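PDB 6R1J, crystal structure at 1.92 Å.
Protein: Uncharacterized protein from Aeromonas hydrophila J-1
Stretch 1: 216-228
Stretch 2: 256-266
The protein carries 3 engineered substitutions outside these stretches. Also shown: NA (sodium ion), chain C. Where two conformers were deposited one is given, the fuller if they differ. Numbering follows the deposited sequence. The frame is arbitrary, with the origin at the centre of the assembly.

Stretch 1 216-228: DRVSKVGNTISLL
Stretch 2, residues 256-266: TEVRTLQVDAS

Two nearly antiparallel helices pack along an apolar seam from Val221 and Ala265 to Leu228 and Val258, with a charged, sodium-bound cluster around Asp264 at one end. Residues 216-228 are helical throughout and 256-264 helical before a turn at Ala265 (phi/psi -96/5); the axes approach to 9.0 Å, crossing at -165°. Register is set by CA-CA distances of 6.2 Å for Val221-Leu261 and 5.5 Å for Leu228-Glu257. Asp264 (chi1 m) points toward stretch 1 and fits among Arg217, Lys220, Val221 and Thr224. Lys220, extended through t, t, t and then m, brings NZ to 2.7 Å from Asp264 OD2, a hydrogen-bonded salt bridge. Arg217 (t, p, p) curls back so that NH2 donates to the backbone Asp264 O at 3.0 Å, with an N-H...O angle of 165°, while Asp264 OD1 lies over a guanidinium face. Sodium joins the helices, 2.4 Å from Asp264 OD2 and 2.8 Å from Thr224 OG1, so OD2 gathers two positive partners. Thr224 (m) is the reciprocal knob, among Glu257, Thr260, Leu261 and Asp264; its CG2 lies 3.2 Å from Glu257 O. Leu261 (m, t) sends CD2 to 3.9 Å from Ile225 CG1 and 4.1 Å from Val221 CG1. Leu228 (t, p) ends the seam, CD1 3.9 Å from Val258 CG2; Glu257 (m, m) folds beside it, CD 3.8 Å from Leu227 CB.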

# COMPACT_ATOMS: atom_id res chain seq x y z
N ASP A 216 7.20 -12.33 -20.14
CA ASP A 216 6.07 -13.20 -20.54
C ASP A 216 5.86 -13.11 -22.07
O ASP A 216 5.59 -14.12 -22.67
CB ASP A 216 4.78 -12.85 -19.78
CG ASP A 216 4.82 -13.11 -18.27
OD1 ASP A 216 5.73 -13.86 -17.80
OD2 ASP A 216 3.98 -12.53 -17.59
N ARG A 217 6.06 -11.96 -22.67
CA ARG A 217 5.82 -11.78 -24.13
C ARG A 217 7.00 -12.38 -24.90
O ARG A 217 6.76 -13.04 -25.91
CB ARG A 217 5.65 -10.31 -24.51
CG ARG A 217 5.39 -10.08 -25.99
CD ARG A 217 4.30 -10.98 -26.57
NE ARG A 217 3.03 -10.83 -25.87
CZ ARG A 217 2.00 -10.03 -26.26
NH1 ARG A 217 0.90 -9.99 -25.53
NH2 ARG A 217 2.05 -9.32 -27.37
N VAL A 218 8.23 -12.22 -24.41
CA VAL A 218 9.39 -12.88 -25.05
C VAL A 218 9.17 -14.38 -24.97
O VAL A 218 9.42 -15.12 -25.96
CB VAL A 218 10.73 -12.46 -24.44
CG1 VAL A 218 11.84 -13.30 -25.00
CG2 VAL A 218 11.00 -10.99 -24.68
N SER A 219 8.71 -14.86 -23.82
CA SER A 219 8.50 -16.30 -23.63
C SER A 219 7.38 -16.76 -24.58
O SER A 219 7.51 -17.84 -25.20
CB SER A 219 8.21 -16.63 -22.18
OG SER A 219 7.80 -17.96 -22.07
N LYS A 220 6.32 -15.96 -24.75
CA LYS A 220 5.18 -16.33 -25.65
C LYS A 220 5.73 -16.43 -27.07
O LYS A 220 5.48 -17.42 -27.72
CB LYS A 220 4.04 -15.32 -25.48
CG LYS A 220 2.77 -15.72 -26.22
CD LYS A 220 1.57 -14.83 -25.99
CE LYS A 220 0.29 -15.47 -26.54
NZ LYS A 220 0.45 -15.94 -27.95
N VAL A 221 6.60 -15.50 -27.47
CA VAL A 221 7.21 -15.50 -28.82
C VAL A 221 8.01 -16.80 -29.03
O VAL A 221 7.86 -17.44 -30.09
CB VAL A 221 8.02 -14.22 -29.05
CG1 VAL A 221 9.03 -14.36 -30.16
CG2 VAL A 221 7.09 -13.02 -29.29
N GLY A 222 8.87 -17.17 -28.08
CA GLY A 222 9.58 -18.46 -28.10
C GLY A 222 8.64 -19.65 -28.20
O GLY A 222 8.93 -20.55 -29.00
N ASN A 223 7.55 -19.67 -27.45
CA ASN A 223 6.58 -20.80 -27.48
C ASN A 223 5.99 -20.90 -28.90
O ASN A 223 5.90 -22.02 -29.45
CB ASN A 223 5.48 -20.66 -26.42
CG ASN A 223 5.97 -20.72 -24.98
OD1 ASN A 223 7.04 -21.27 -24.70
ND2 ASN A 223 5.21 -20.15 -24.06
N THR A 224 5.55 -19.79 -29.48
CA THR A 224 4.99 -19.80 -30.87
C THR A 224 6.05 -20.29 -31.85
O THR A 224 5.71 -21.04 -32.75
CB THR A 224 4.53 -18.41 -31.29
OG1 THR A 224 3.57 -18.05 -30.30
CG2 THR A 224 3.98 -18.34 -32.71
N ILE A 225 7.30 -19.85 -31.73
CA ILE A 225 8.37 -20.32 -32.63
C ILE A 225 8.47 -21.83 -32.47
O ILE A 225 8.61 -22.50 -33.51
CB ILE A 225 9.72 -19.63 -32.41
CG1 ILE A 225 9.70 -18.17 -32.80
CG2 ILE A 225 10.82 -20.34 -33.17
CD1 ILE A 225 10.89 -17.40 -32.32
N SER A 226 8.32 -22.36 -31.25
CA SER A 226 8.43 -23.82 -31.03
C SER A 226 7.24 -24.54 -31.68
O SER A 226 7.40 -25.62 -32.27
CB SER A 226 8.58 -24.16 -29.54
OG SER A 226 8.69 -25.56 -29.42
N LEU A 227 6.03 -24.03 -31.55
CA LEU A 227 4.86 -24.66 -32.20
C LEU A 227 5.06 -24.60 -33.73
O LEU A 227 4.77 -25.60 -34.40
CB LEU A 227 3.59 -23.92 -31.77
CG LEU A 227 3.20 -23.97 -30.29
CD1 LEU A 227 1.98 -23.07 -30.05
CD2 LEU A 227 2.91 -25.40 -29.86
N LEU A 228 5.60 -23.50 -34.25
CA LEU A 228 5.87 -23.31 -35.70
C LEU A 228 6.84 -24.41 -36.16
O LEU A 228 6.54 -25.07 -37.18
CB LEU A 228 6.45 -21.93 -35.94
CG LEU A 228 6.98 -21.65 -37.35
CD1 LEU A 228 5.87 -21.78 -38.38
CD2 LEU A 228 7.58 -20.27 -37.41
N THR A 256 -0.68 -20.08 -39.39
CA THR A 256 -1.35 -19.50 -38.19
C THR A 256 -0.30 -19.08 -37.16
O THR A 256 -0.47 -18.01 -36.52
CB THR A 256 -2.41 -20.41 -37.54
OG1 THR A 256 -1.81 -21.52 -36.85
CG2 THR A 256 -3.45 -20.91 -38.51
N GLU A 257 0.78 -19.85 -37.00
CA GLU A 257 1.81 -19.56 -35.96
C GLU A 257 2.60 -18.36 -36.43
O GLU A 257 2.87 -17.47 -35.60
CB GLU A 257 2.68 -20.80 -35.66
CG GLU A 257 1.88 -22.01 -35.18
CD GLU A 257 1.14 -21.83 -33.85
OE1 GLU A 257 1.36 -20.81 -33.19
OE2 GLU A 257 0.31 -22.67 -33.51
N VAL A 258 2.97 -18.31 -37.72
CA VAL A 258 3.70 -17.15 -38.28
C VAL A 258 2.89 -15.88 -38.03
O VAL A 258 3.48 -14.89 -37.63
CB VAL A 258 3.99 -17.29 -39.78
CG1 VAL A 258 4.50 -15.99 -40.38
CG2 VAL A 258 4.98 -18.41 -40.02
N ARG A 259 1.59 -15.91 -38.28
CA ARG A 259 0.72 -14.71 -38.07
C ARG A 259 0.61 -14.41 -36.57
O ARG A 259 0.50 -13.24 -36.20
CB ARG A 259 -0.63 -14.95 -38.74
CG ARG A 259 -0.46 -14.91 -40.25
CD ARG A 259 -1.71 -14.98 -41.07
NE ARG A 259 -1.30 -14.70 -42.45
CZ ARG A 259 -1.92 -15.17 -43.50
NH1 ARG A 259 -2.94 -15.97 -43.30
NH2 ARG A 259 -1.50 -14.89 -44.72
N THR A 260 0.60 -15.43 -35.72
CA THR A 260 0.64 -15.21 -34.26
C THR A 260 1.90 -14.41 -33.93
O THR A 260 1.81 -13.45 -33.18
CB THR A 260 0.46 -16.51 -33.49
OG1 THR A 260 -0.80 -17.03 -33.93
CG2 THR A 260 0.42 -16.31 -31.98
N LEU A 261 3.07 -14.77 -34.44
CA LEU A 261 4.31 -14.00 -34.11
C LEU A 261 4.14 -12.52 -34.47
O LEU A 261 4.65 -11.63 -33.73
CB LEU A 261 5.46 -14.54 -34.95
CG LEU A 261 6.06 -15.85 -34.55
CD1 LEU A 261 7.08 -16.26 -35.59
CD2 LEU A 261 6.68 -15.78 -33.16
N GLN A 262 3.57 -12.27 -35.64
CA GLN A 262 3.45 -10.88 -36.17
C GLN A 262 2.56 -10.09 -35.22
O GLN A 262 2.83 -8.92 -35.02
CB GLN A 262 2.89 -10.84 -37.59
CG GLN A 262 3.78 -11.61 -38.54
CD GLN A 262 3.18 -11.74 -39.93
OE1 GLN A 262 2.05 -12.19 -40.11
NE2 GLN A 262 3.96 -11.33 -40.91
N VAL A 263 1.55 -10.74 -34.65
CA VAL A 263 0.67 -10.03 -33.71
C VAL A 263 1.45 -9.80 -32.41
O VAL A 263 1.48 -8.69 -31.94
CB VAL A 263 -0.64 -10.80 -33.46
CG1 VAL A 263 -1.42 -10.19 -32.31
CG2 VAL A 263 -1.51 -10.86 -34.70
N ASP A 264 2.07 -10.85 -31.88
CA ASP A 264 2.73 -10.82 -30.55
C ASP A 264 3.95 -9.90 -30.53
O ASP A 264 4.16 -9.22 -29.51
CB ASP A 264 3.03 -12.25 -30.09
CG ASP A 264 1.75 -13.00 -29.71
OD1 ASP A 264 0.65 -12.37 -29.67
OD2 ASP A 264 1.83 -14.20 -29.45
N ALA A 265 4.72 -9.84 -31.61
CA ALA A 265 5.96 -9.03 -31.66
C ALA A 265 5.69 -7.67 -32.28
O ALA A 265 6.66 -6.93 -32.50
CB ALA A 265 7.01 -9.80 -32.40
N SER A 266 4.43 -7.36 -32.57
CA SER A 266 3.99 -6.14 -33.28
C SER A 266 4.47 -4.86 -32.57
O SER A 266 4.38 -4.78 -31.33
CB SER A 266 2.50 -6.13 -33.40
OG SER A 266 2.08 -5.03 -34.17
NA NA C . 3.78 -15.22 -30.34